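Local coordinates for nitrilotriacetate monooxygenase (Burkholderia pseudomallei, PDB 3SDO), which probably acts as a flavin (FMN)-dependent monooxygenase of the NtaA/SnaA/DszA family, inserting oxygen from molecular oxygen into its substrate, at residues Arg251-Ala256 against Asp265-Phe270; Ile216-Ser221 against Arg231-Val236; Trp26-Val31 against Thr401-Asp406; Gly20-Ala25 against Arg289-Leu294. All coordinates share one frame; numbering follows the deposited sequence.

Contact 1 (Arg251-Ala256 against Asp265-Phe270); sequences RRVKAA and DHVKVF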
# COMPACT_ATOMS: atom_id res chain seq x y z
N ARG A 251 -1.07 20.34 -26.13
CA ARG A 251 -0.78 21.78 -26.25
C ARG A 251 -1.23 22.57 -25.03
O ARG A 251 -0.52 23.45 -24.57
CB ARG A 251 -1.42 22.38 -27.52
CG ARG A 251 -0.75 21.90 -28.82
CD ARG A 251 -1.01 22.81 -30.03
NE ARG A 251 -2.34 22.63 -30.60
CZ ARG A 251 -3.41 23.38 -30.32
NH1 ARG A 251 -3.34 24.41 -29.47
NH2 ARG A 251 -4.57 23.10 -30.91
N ARG A 252 -2.41 22.23 -24.50
CA ARG A 252 -2.94 22.92 -23.31
C ARG A 252 -2.12 22.64 -22.05
O ARG A 252 -1.86 23.56 -21.27
CB ARG A 252 -4.41 22.54 -23.09
CG ARG A 252 -5.32 22.96 -24.22
CD ARG A 252 -6.74 22.49 -24.00
NE ARG A 252 -7.39 23.19 -22.90
CZ ARG A 252 -8.51 22.79 -22.31
NH1 ARG A 252 -9.10 21.65 -22.68
NH2 ARG A 252 -9.04 23.51 -21.32
N VAL A 253 -1.71 21.38 -21.87
CA VAL A 253 -0.93 20.99 -20.69
C VAL A 253 0.44 21.69 -20.72
O VAL A 253 0.91 22.26 -19.72
CB VAL A 253 -0.74 19.47 -20.60
CG1 VAL A 253 0.39 19.12 -19.58
CG2 VAL A 253 -2.09 18.79 -20.28
N LYS A 254 1.08 21.68 -21.89
CA LYS A 254 2.37 22.35 -22.03
C LYS A 254 2.26 23.85 -21.80
O LYS A 254 3.10 24.43 -21.10
CB LYS A 254 3.00 22.02 -23.39
CG LYS A 254 3.31 20.53 -23.58
CD LYS A 254 4.64 20.05 -22.99
CE LYS A 254 4.81 18.54 -23.29
NZ LYS A 254 6.05 17.89 -22.84
N ALA A 255 1.24 24.50 -22.37
CA ALA A 255 1.06 25.96 -22.14
C ALA A 255 0.74 26.23 -20.67
O ALA A 255 1.21 27.22 -20.09
CB ALA A 255 -0.04 26.53 -23.04
N ALA A 256 -0.06 25.38 -20.05
CA ALA A 256 -0.38 25.55 -18.63
C ALA A 256 0.92 25.47 -17.80
O ALA A 256 1.08 26.23 -16.86
CB ALA A 256 -1.42 24.51 -18.14
N ASP A 265 9.15 21.06 -21.04
CA ASP A 265 9.99 19.93 -21.45
C ASP A 265 9.96 18.83 -20.37
O ASP A 265 10.14 17.66 -20.67
CB ASP A 265 11.43 20.48 -21.66
CG ASP A 265 12.41 19.49 -22.29
OD1 ASP A 265 11.99 18.49 -22.91
OD2 ASP A 265 13.64 19.75 -22.18
N HIS A 266 9.74 19.21 -19.11
CA HIS A 266 9.75 18.24 -18.01
C HIS A 266 8.35 17.92 -17.51
O HIS A 266 8.18 17.40 -16.40
CB HIS A 266 10.60 18.76 -16.86
CG HIS A 266 12.00 19.10 -17.27
ND1 HIS A 266 12.74 18.28 -18.08
CD2 HIS A 266 12.78 20.18 -16.99
CE1 HIS A 266 13.92 18.84 -18.30
NE2 HIS A 266 13.96 20.00 -17.65
N VAL A 267 7.34 18.22 -18.31
CA VAL A 267 5.98 17.76 -18.02
C VAL A 267 5.62 16.82 -19.13
O VAL A 267 5.27 17.27 -20.23
CB VAL A 267 4.98 18.89 -17.96
CG1 VAL A 267 3.56 18.32 -17.59
CG2 VAL A 267 5.47 20.00 -17.00
N LYS A 268 5.71 15.53 -18.84
CA LYS A 268 5.53 14.51 -19.86
C LYS A 268 4.04 14.23 -20.10
O LYS A 268 3.25 14.10 -19.15
CB LYS A 268 6.23 13.21 -19.42
CG LYS A 268 7.69 13.37 -19.02
CD LYS A 268 8.58 13.85 -20.17
CE LYS A 268 10.02 13.75 -19.76
NZ LYS A 268 11.00 14.19 -20.77
N VAL A 269 3.65 14.10 -21.36
CA VAL A 269 2.25 13.79 -21.70
C VAL A 269 2.17 12.39 -22.31
O VAL A 269 2.79 12.13 -23.35
CB VAL A 269 1.66 14.83 -22.64
CG1 VAL A 269 0.28 14.42 -23.11
CG2 VAL A 269 1.62 16.23 -21.96
N PHE A 270 1.39 11.52 -21.67
CA PHE A 270 1.28 10.10 -22.00
C PHE A 270 -0.18 9.68 -22.25
O PHE A 270 -0.88 9.26 -21.33
CB PHE A 270 1.86 9.27 -20.84
CG PHE A 270 3.35 9.51 -20.59
CD1 PHE A 270 4.23 9.87 -21.62
CD2 PHE A 270 3.86 9.36 -19.33
CE1 PHE A 270 5.59 10.05 -21.36
CE2 PHE A 270 5.21 9.51 -19.08
CZ PHE A 270 6.07 9.86 -20.06

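Contact 2 (Ile216-Ser221 against Arg231-Val236); sequences IFQAGS and RSADAV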
# COMPACT_ATOMS: atom_id res chain seq x y z
N ILE A 216 5.12 12.95 -9.71
CA ILE A 216 3.69 13.23 -9.67
C ILE A 216 3.07 13.03 -11.04
O ILE A 216 3.47 13.66 -12.04
CB ILE A 216 3.40 14.68 -9.19
CG1 ILE A 216 4.04 14.95 -7.83
CG2 ILE A 216 1.88 14.96 -9.13
CD1 ILE A 216 3.72 13.93 -6.74
N PHE A 217 2.08 12.13 -11.07
CA PHE A 217 1.23 11.86 -12.21
C PHE A 217 -0.13 12.48 -11.95
O PHE A 217 -0.61 12.51 -10.80
CB PHE A 217 1.08 10.35 -12.43
CG PHE A 217 2.29 9.70 -13.04
CD1 PHE A 217 3.44 9.55 -12.32
CD2 PHE A 217 2.24 9.21 -14.33
CE1 PHE A 217 4.53 8.96 -12.88
CE2 PHE A 217 3.34 8.64 -14.92
CZ PHE A 217 4.48 8.52 -14.20
N GLN A 218 -0.76 12.98 -13.00
CA GLN A 218 -2.14 13.46 -12.90
C GLN A 218 -2.89 13.19 -14.19
O GLN A 218 -2.27 12.98 -15.22
CB GLN A 218 -2.18 14.95 -12.57
CG GLN A 218 -1.64 15.31 -11.22
CD GLN A 218 -1.64 16.79 -10.96
OE1 GLN A 218 -2.40 17.55 -11.58
NE2 GLN A 218 -0.74 17.23 -10.07
N ALA A 219 -4.21 13.19 -14.14
CA ALA A 219 -5.01 12.98 -15.36
C ALA A 219 -6.17 13.95 -15.51
O ALA A 219 -7.17 13.62 -16.13
CB ALA A 219 -5.50 11.55 -15.43
N GLY A 220 -6.03 15.16 -14.99
CA GLY A 220 -7.10 16.15 -15.12
C GLY A 220 -7.40 16.43 -16.60
O GLY A 220 -6.49 16.49 -17.42
N SER A 221 -8.68 16.58 -16.91
CA SER A 221 -9.15 16.76 -18.27
C SER A 221 -10.05 17.99 -18.42
O SER A 221 -10.18 18.55 -19.50
CB SER A 221 -9.93 15.52 -18.69
OG SER A 221 -11.01 15.32 -17.80
N ARG A 231 0.55 23.27 -13.29
CA ARG A 231 1.19 23.84 -12.10
C ARG A 231 1.94 22.82 -11.26
O ARG A 231 2.82 23.21 -10.49
CB ARG A 231 0.15 24.48 -11.20
CG ARG A 231 -0.38 25.81 -11.75
CD ARG A 231 -1.73 26.15 -11.18
NE ARG A 231 -1.78 25.94 -9.73
CZ ARG A 231 -2.84 25.45 -9.06
NH1 ARG A 231 -3.97 25.10 -9.69
NH2 ARG A 231 -2.76 25.32 -7.75
N SER A 232 1.59 21.53 -11.36
CA SER A 232 2.10 20.55 -10.37
C SER A 232 2.41 19.13 -10.85
O SER A 232 3.01 18.37 -10.09
CB SER A 232 1.14 20.48 -9.16
OG SER A 232 -0.10 19.84 -9.52
N ALA A 233 2.07 18.76 -12.08
CA ALA A 233 2.37 17.38 -12.53
C ALA A 233 3.74 17.26 -13.20
O ALA A 233 4.18 18.19 -13.88
CB ALA A 233 1.29 16.91 -13.47
N ASP A 234 4.39 16.11 -13.02
CA ASP A 234 5.59 15.72 -13.78
C ASP A 234 5.20 14.96 -15.04
O ASP A 234 5.93 14.96 -16.03
CB ASP A 234 6.49 14.83 -12.94
CG ASP A 234 6.98 15.53 -11.70
OD1 ASP A 234 7.56 16.62 -11.84
OD2 ASP A 234 6.80 15.00 -10.59
N ALA A 235 4.05 14.28 -14.98
CA ALA A 235 3.58 13.45 -16.08
C ALA A 235 2.06 13.44 -16.04
O ALA A 235 1.47 13.42 -14.96
CB ALA A 235 4.12 12.02 -15.95
N VAL A 236 1.44 13.51 -17.21
CA VAL A 236 0.02 13.65 -17.32
C VAL A 236 -0.46 12.62 -18.30
O VAL A 236 0.13 12.44 -19.36
CB VAL A 236 -0.36 15.07 -17.82
CG1 VAL A 236 -1.88 15.24 -17.87
CG2 VAL A 236 0.30 16.14 -16.91

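Contact 3 (Trp26-Val31 against Thr401-Asp406); sequences WKHPSV and TGFGLD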
# COMPACT_ATOMS: atom_id res chain seq x y z
N TRP A 26 -11.15 -11.14 -17.47
CA TRP A 26 -11.01 -12.34 -16.61
C TRP A 26 -11.44 -13.62 -17.33
O TRP A 26 -11.10 -14.73 -16.88
CB TRP A 26 -11.82 -12.22 -15.31
CG TRP A 26 -13.32 -12.24 -15.48
CD1 TRP A 26 -14.13 -11.16 -15.74
CD2 TRP A 26 -14.18 -13.37 -15.37
NE1 TRP A 26 -15.44 -11.55 -15.83
CE2 TRP A 26 -15.51 -12.91 -15.60
CE3 TRP A 26 -13.98 -14.72 -15.10
CZ2 TRP A 26 -16.62 -13.75 -15.57
CZ3 TRP A 26 -15.09 -15.58 -15.09
CH2 TRP A 26 -16.39 -15.08 -15.31
N LYS A 27 -12.25 -13.47 -18.38
CA LYS A 27 -12.71 -14.61 -19.18
C LYS A 27 -11.66 -15.10 -20.19
O LYS A 27 -11.80 -16.20 -20.73
CB LYS A 27 -13.98 -14.27 -19.99
CG LYS A 27 -15.20 -13.80 -19.21
CD LYS A 27 -16.40 -13.72 -20.19
CE LYS A 27 -17.59 -13.02 -19.61
NZ LYS A 27 -18.65 -12.63 -20.62
N HIS A 28 -10.66 -14.27 -20.51
CA HIS A 28 -9.71 -14.65 -21.56
C HIS A 28 -8.71 -15.69 -21.07
O HIS A 28 -8.14 -15.52 -19.99
CB HIS A 28 -8.94 -13.43 -22.11
CG HIS A 28 -8.35 -13.69 -23.45
ND1 HIS A 28 -7.07 -14.16 -23.61
CD2 HIS A 28 -8.90 -13.66 -24.68
CE1 HIS A 28 -6.84 -14.36 -24.89
NE2 HIS A 28 -7.94 -14.08 -25.57
N PRO A 29 -8.48 -16.77 -21.87
CA PRO A 29 -7.58 -17.85 -21.44
C PRO A 29 -6.11 -17.48 -21.25
O PRO A 29 -5.40 -18.24 -20.65
CB PRO A 29 -7.71 -18.92 -22.54
CG PRO A 29 -8.36 -18.24 -23.70
CD PRO A 29 -9.14 -17.08 -23.16
N SER A 30 -5.66 -16.34 -21.77
CA SER A 30 -4.26 -15.94 -21.58
C SER A 30 -3.95 -15.37 -20.18
O SER A 30 -2.79 -15.05 -19.90
CB SER A 30 -3.86 -14.92 -22.66
OG SER A 30 -4.46 -13.63 -22.43
N VAL A 31 -4.97 -15.21 -19.34
CA VAL A 31 -4.77 -14.78 -17.95
C VAL A 31 -5.45 -15.75 -16.99
O VAL A 31 -6.39 -16.43 -17.38
CB VAL A 31 -5.29 -13.32 -17.71
CG1 VAL A 31 -4.59 -12.33 -18.66
CG2 VAL A 31 -6.82 -13.26 -17.85
N THR A 401 -4.31 -8.23 -20.30
CA THR A 401 -2.93 -8.02 -19.84
C THR A 401 -1.98 -9.18 -20.23
O THR A 401 -0.77 -8.98 -20.34
CB THR A 401 -2.89 -7.84 -18.30
OG1 THR A 401 -3.96 -6.98 -17.87
CG2 THR A 401 -1.55 -7.25 -17.87
N GLY A 402 -2.54 -10.37 -20.43
CA GLY A 402 -1.80 -11.54 -20.90
C GLY A 402 -1.28 -11.36 -22.32
O GLY A 402 -0.18 -10.84 -22.53
N PHE A 403 -2.04 -11.80 -23.31
CA PHE A 403 -1.55 -11.74 -24.70
C PHE A 403 -1.31 -10.32 -25.16
O PHE A 403 -0.42 -10.10 -25.97
CB PHE A 403 -2.48 -12.47 -25.67
CG PHE A 403 -3.65 -11.66 -26.14
CD1 PHE A 403 -3.52 -10.81 -27.21
CD2 PHE A 403 -4.87 -11.75 -25.50
CE1 PHE A 403 -4.60 -10.08 -27.66
CE2 PHE A 403 -5.95 -11.02 -25.94
CZ PHE A 403 -5.82 -10.17 -27.02
N GLY A 404 -2.07 -9.36 -24.64
CA GLY A 404 -1.86 -7.96 -25.02
C GLY A 404 -0.45 -7.46 -24.79
O GLY A 404 0.18 -6.87 -25.68
N LEU A 405 0.06 -7.66 -23.57
CA LEU A 405 1.41 -7.21 -23.27
C LEU A 405 2.46 -8.05 -24.00
O LEU A 405 3.45 -7.51 -24.49
CB LEU A 405 1.67 -7.25 -21.77
CG LEU A 405 3.01 -6.71 -21.26
CD1 LEU A 405 3.17 -5.22 -21.54
CD2 LEU A 405 3.09 -6.96 -19.75
N ASP A 406 2.27 -9.38 -24.04
CA ASP A 406 3.21 -10.25 -24.75
C ASP A 406 3.38 -9.78 -26.20
O ASP A 406 4.50 -9.63 -26.67
CB ASP A 406 2.72 -11.70 -24.76
CG ASP A 406 2.72 -12.34 -23.39
OD1 ASP A 406 3.23 -11.75 -22.42
OD2 ASP A 406 2.22 -13.46 -23.28

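Contact 4 (Gly20-Ala25 against Arg289-Leu294); sequences GANMNA and RQVRDL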
# COMPACT_ATOMS: atom_id res chain seq x y z
N GLY A 20 -7.11 -7.16 -17.22
CA GLY A 20 -7.04 -6.32 -18.41
C GLY A 20 -7.89 -5.07 -18.31
O GLY A 20 -8.73 -4.94 -17.43
N ALA A 21 -7.65 -4.15 -19.24
CA ALA A 21 -8.43 -2.92 -19.32
C ALA A 21 -9.87 -3.22 -19.74
O ALA A 21 -10.79 -2.46 -19.40
CB ALA A 21 -7.79 -1.94 -20.30
N ASN A 22 -10.07 -4.31 -20.48
CA ASN A 22 -11.43 -4.75 -20.81
C ASN A 22 -12.08 -5.33 -19.55
O ASN A 22 -11.50 -6.19 -18.87
CB ASN A 22 -11.43 -5.76 -21.97
CG ASN A 22 -12.83 -6.17 -22.39
OD1 ASN A 22 -13.54 -6.83 -21.63
ND2 ASN A 22 -13.25 -5.74 -23.57
N MET A 23 -13.29 -4.87 -19.25
CA MET A 23 -13.96 -5.24 -18.01
C MET A 23 -14.13 -6.76 -17.87
O MET A 23 -14.17 -7.26 -16.75
CB MET A 23 -15.31 -4.51 -17.88
CG MET A 23 -16.43 -4.96 -18.82
SD MET A 23 -18.09 -4.30 -18.42
CE MET A 23 -17.67 -2.62 -17.95
N ASN A 24 -14.24 -7.45 -19.00
CA ASN A 24 -14.44 -8.90 -19.02
C ASN A 24 -13.19 -9.72 -19.35
O ASN A 24 -13.27 -10.89 -19.72
CB ASN A 24 -15.58 -9.25 -19.97
CG ASN A 24 -16.97 -8.95 -19.34
OD1 ASN A 24 -17.08 -8.55 -18.17
ND2 ASN A 24 -18.02 -9.14 -20.13
N ALA A 25 -12.02 -9.12 -19.15
CA ALA A 25 -10.75 -9.76 -19.46
C ALA A 25 -10.51 -11.03 -18.63
O ALA A 25 -9.74 -11.91 -19.05
CB ALA A 25 -9.58 -8.76 -19.28
N ARG A 289 -11.73 -9.27 -32.59
CA ARG A 289 -13.02 -9.95 -32.44
C ARG A 289 -13.08 -10.78 -31.13
O ARG A 289 -14.12 -10.83 -30.47
CB ARG A 289 -13.33 -10.82 -33.68
CG ARG A 289 -13.73 -9.97 -34.91
CD ARG A 289 -14.30 -10.81 -36.06
NE ARG A 289 -13.23 -11.33 -36.92
CZ ARG A 289 -12.59 -10.62 -37.85
NH1 ARG A 289 -12.89 -9.34 -38.06
NH2 ARG A 289 -11.63 -11.19 -38.56
N GLN A 290 -11.96 -11.40 -30.76
CA GLN A 290 -11.87 -12.14 -29.50
C GLN A 290 -12.16 -11.19 -28.35
O GLN A 290 -12.99 -11.47 -27.48
CB GLN A 290 -10.48 -12.72 -29.26
CG GLN A 290 -10.15 -14.00 -29.96
CD GLN A 290 -8.76 -14.53 -29.57
OE1 GLN A 290 -8.20 -14.19 -28.51
NE2 GLN A 290 -8.20 -15.36 -30.43
N VAL A 291 -11.46 -10.07 -28.34
CA VAL A 291 -11.64 -9.07 -27.31
C VAL A 291 -13.11 -8.63 -27.25
O VAL A 291 -13.70 -8.63 -26.19
CB VAL A 291 -10.69 -7.89 -27.51
CG1 VAL A 291 -11.11 -6.71 -26.68
CG2 VAL A 291 -9.26 -8.31 -27.15
N ARG A 292 -13.68 -8.30 -28.42
CA ARG A 292 -15.09 -7.96 -28.54
C ARG A 292 -15.97 -9.02 -27.86
O ARG A 292 -16.84 -8.67 -27.05
CB ARG A 292 -15.47 -7.81 -30.02
CG ARG A 292 -16.94 -7.49 -30.33
CD ARG A 292 -17.28 -7.82 -31.80
NE ARG A 292 -17.16 -9.25 -32.05
CZ ARG A 292 -17.16 -9.85 -33.24
NH1 ARG A 292 -17.31 -9.16 -34.37
NH2 ARG A 292 -17.03 -11.17 -33.30
N ASP A 293 -15.72 -10.29 -28.15
CA ASP A 293 -16.61 -11.36 -27.68
C ASP A 293 -16.46 -11.71 -26.19
O ASP A 293 -17.14 -12.62 -25.71
CB ASP A 293 -16.42 -12.62 -28.53
CG ASP A 293 -16.90 -12.43 -29.97
OD1 ASP A 293 -17.61 -11.44 -30.27
OD2 ASP A 293 -16.55 -13.28 -30.80
N LEU A 294 -15.59 -11.01 -25.49
CA LEU A 294 -15.52 -11.08 -24.03
C LEU A 294 -16.82 -10.56 -23.39
O LEU A 294 -17.20 -11.00 -22.31
CB LEU A 294 -14.34 -10.26 -23.51
CG LEU A 294 -12.94 -10.79 -23.86
CD1 LEU A 294 -11.87 -9.94 -23.21
CD2 LEU A 294 -12.77 -12.23 -23.44
O HOH W 1 -15.44 -5.96 -25.34

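Contact 1 (Arg251-Ala256 against Asp265-Phe270)
Val253 and Lys254 of helix 243-259 meet Val267 and Val269, where the chain turns into strand 268-277. The two elements belong to the beta-alpha-beta unit of strand 235-238, helix 243-259 and strand 268-277. This is the repeating unit of the TIM-barrel fold, and here an outer helix lies against the parallel sheet. Val253 comes first along the helix. Its CG1 stands anti to the backbone N (chi1 165°) and touches both valines of the other segment. CG1 of Val253 lies 3.8 Å from CG1 of Val267. The same CG1 of Val253 is 3.9 Å from CG2 of Val269, and these two side chains reach toward each other tip to tip. Val236 of the neighbouring strand 235-238 also touches Val253 and Val267, so the apolar cluster spans two strands. Lys254 follows. Its chain bends at chi2 (-84°), and beyond CD it runs extended toward the strand. CE of Lys254 passes 4.2 Å from CG2 of Val269. The ammonium group meets Asp392 in a salt bridge and the carbonyl of Pro264 in a hydrogen bond. Asp392 also accepts from the backbone N of Val269, so it joins the lysine to the strand. Across the contact the lysine grips a backbone carbonyl: Lys254 NZ donates to Val267 O at 2.8 Å, from 33° out of the carbonyl plane.

Contact 2 (Ile216-Ser221 against Arg231-Val236)
Gln218 CG stands anti to its carbonyl carbon (chi1 -66°), and the chain runs extended beyond it toward Ser232, whose OG sits between its own backbone N and carbonyl carbon (chi1 70°). Gln218 NE2 donates to Ser232 OG at 2.7 Å, with the hydroxyl close to the amide plane. Ser232 OG is also bonded to the carbonyl of Leu228, one turn back in helix 223-232. Ala233 CB packs 3.9 Å from Gln218 CD. Strands 215-218 and 235-238, on which the segments lie, are neighbouring parallel strands of the TIM barrel, joined by helix 223-232 as a right-handed beta-alpha-beta crossover. Phe217 pairs with Ala235, and Gln218 with Val236. Gln218 N donates to Ala235 O. Ile216 O accepts from both Asp234 N and Ala235 N. Asp234 extends the pairing with its side chain: OD2 takes the N-H of Ile216 at 2.8 Å in a nearly straight bond (175°), using its anti lone pair. On the face of the sheet that carries Phe217 and Ala235, Ala235 CB makes a CH-pi contact 3.8 Å from the Phe217 ring centroid. Past the strand end, the first segment reaches Ser221, a predicted FMN-binding residue.

Contact 3 (Trp26-Val31 against Thr401-Asp406)
His28 and Phe403 carry the contact, their side chains crossing at about a right angle. The ring planes are inclined at 44°. The CD2 and CE2 atoms of Phe403 make the approach. CD2 of Phe403 comes within 3.3 Å of CE1 of His28, and CE2 of Phe403 lies over one imidazole face, toward the rim. On the opposite imidazole face lies CD of Pro29. Ser30 stands at the edge of the phenyl ring, its OG near the ring plane and 3.6 Å from CD2 of Phe403. The hydroxyl also links the segments by a hydrogen bond, with Phe403 N donating to Ser30 OG at 3.2 Å. Within the type I turn from His28 to Val31, Ser30 OG is hydrogen-bonded to His28 ND1 at 2.9 Å. Ser30 N donates to the same ND1, from 35° out of the imidazole plane. This helps fix the rotation of the His28 ring, whose NE2 bonds to Gln290. Val31 fits against bare backbone. Its CG1 is 3.3 Å from Gly402 N, where the glycine has no side chain to intervene. In the TIM barrel, the loop after strand 11-15 thus meets helix 401-418, which follows strand 393-396; these two strands pair in the sheet. Phe403 also packs on Lys287 and Val291 of helix 281-292, Val31 packs on Phe41 of helix 39-51, and Val31 O is bonded by Arg177 of the second subunit.

Contact 4 (Gly20-Ala25 against Arg289-Leu294)
Leu294, at the C-terminal end of the segment on helix 281-292, packs on Asn22 and Asn24, which belong to a type I beta turn from Asn22 to Ala25. An Asx turn lies within it: Asn22 OD1 accepts from Asn24 N at 2.8 Å. This holds the Asn22 amide beside the leucine. Followed outward, Leu294 CB first meets Asn24 CB at 3.9 Å. CG stands anti to the carbonyl carbon (chi1 -68°) and comes near Asn24 O. The two methyls lie beyond. CD2 stays close to Asn24 O, while CD1 also reaches Asn22 OD1 and, 3.9 Å away, Ala25 CA. The leucine thus lies against both amide and backbone atoms of the turn. The other end of the Asn22 amide turns to the helix. ND2 is 3.9 Å from Val291 CG1 and donates to a water at 2.8 Å, which in turn makes a weak bond to Val291 O. ND2 also bonds to Asn364. The direct polar link is made by Asn24, whose ND2 has Glu299 as a second partner. Leu294 O is shared with Lys27 NZ. Asn24 ND2 donates to this carbonyl at 3.0 Å, from 40° above its plane.

In the fold
Contacts 1 and 2 lie in the barrel wall with centres about 9 Å apart. Strand 235-238, part of contact 2, is the sheet neighbour of strand 268-277 in contact 1. Val236 N and O probably bond to Lys268 O and Phe270 N; on its other side the strand pairs with 215-218. Contacts 3 and 4 lie 29 to 33 Å away between centres, and also bury most of their touching residues. They hold one loop, 20-31, against helices 401-418 and 281-292, and Val31 packs on Ala25 between them. Contact 2 is mainly strand pairing, with five hydrogen bonds between its segments. The others have one direct bond each: contact 1 adds valine packing, contacts 3 and 4 turns with ring and amide side chains.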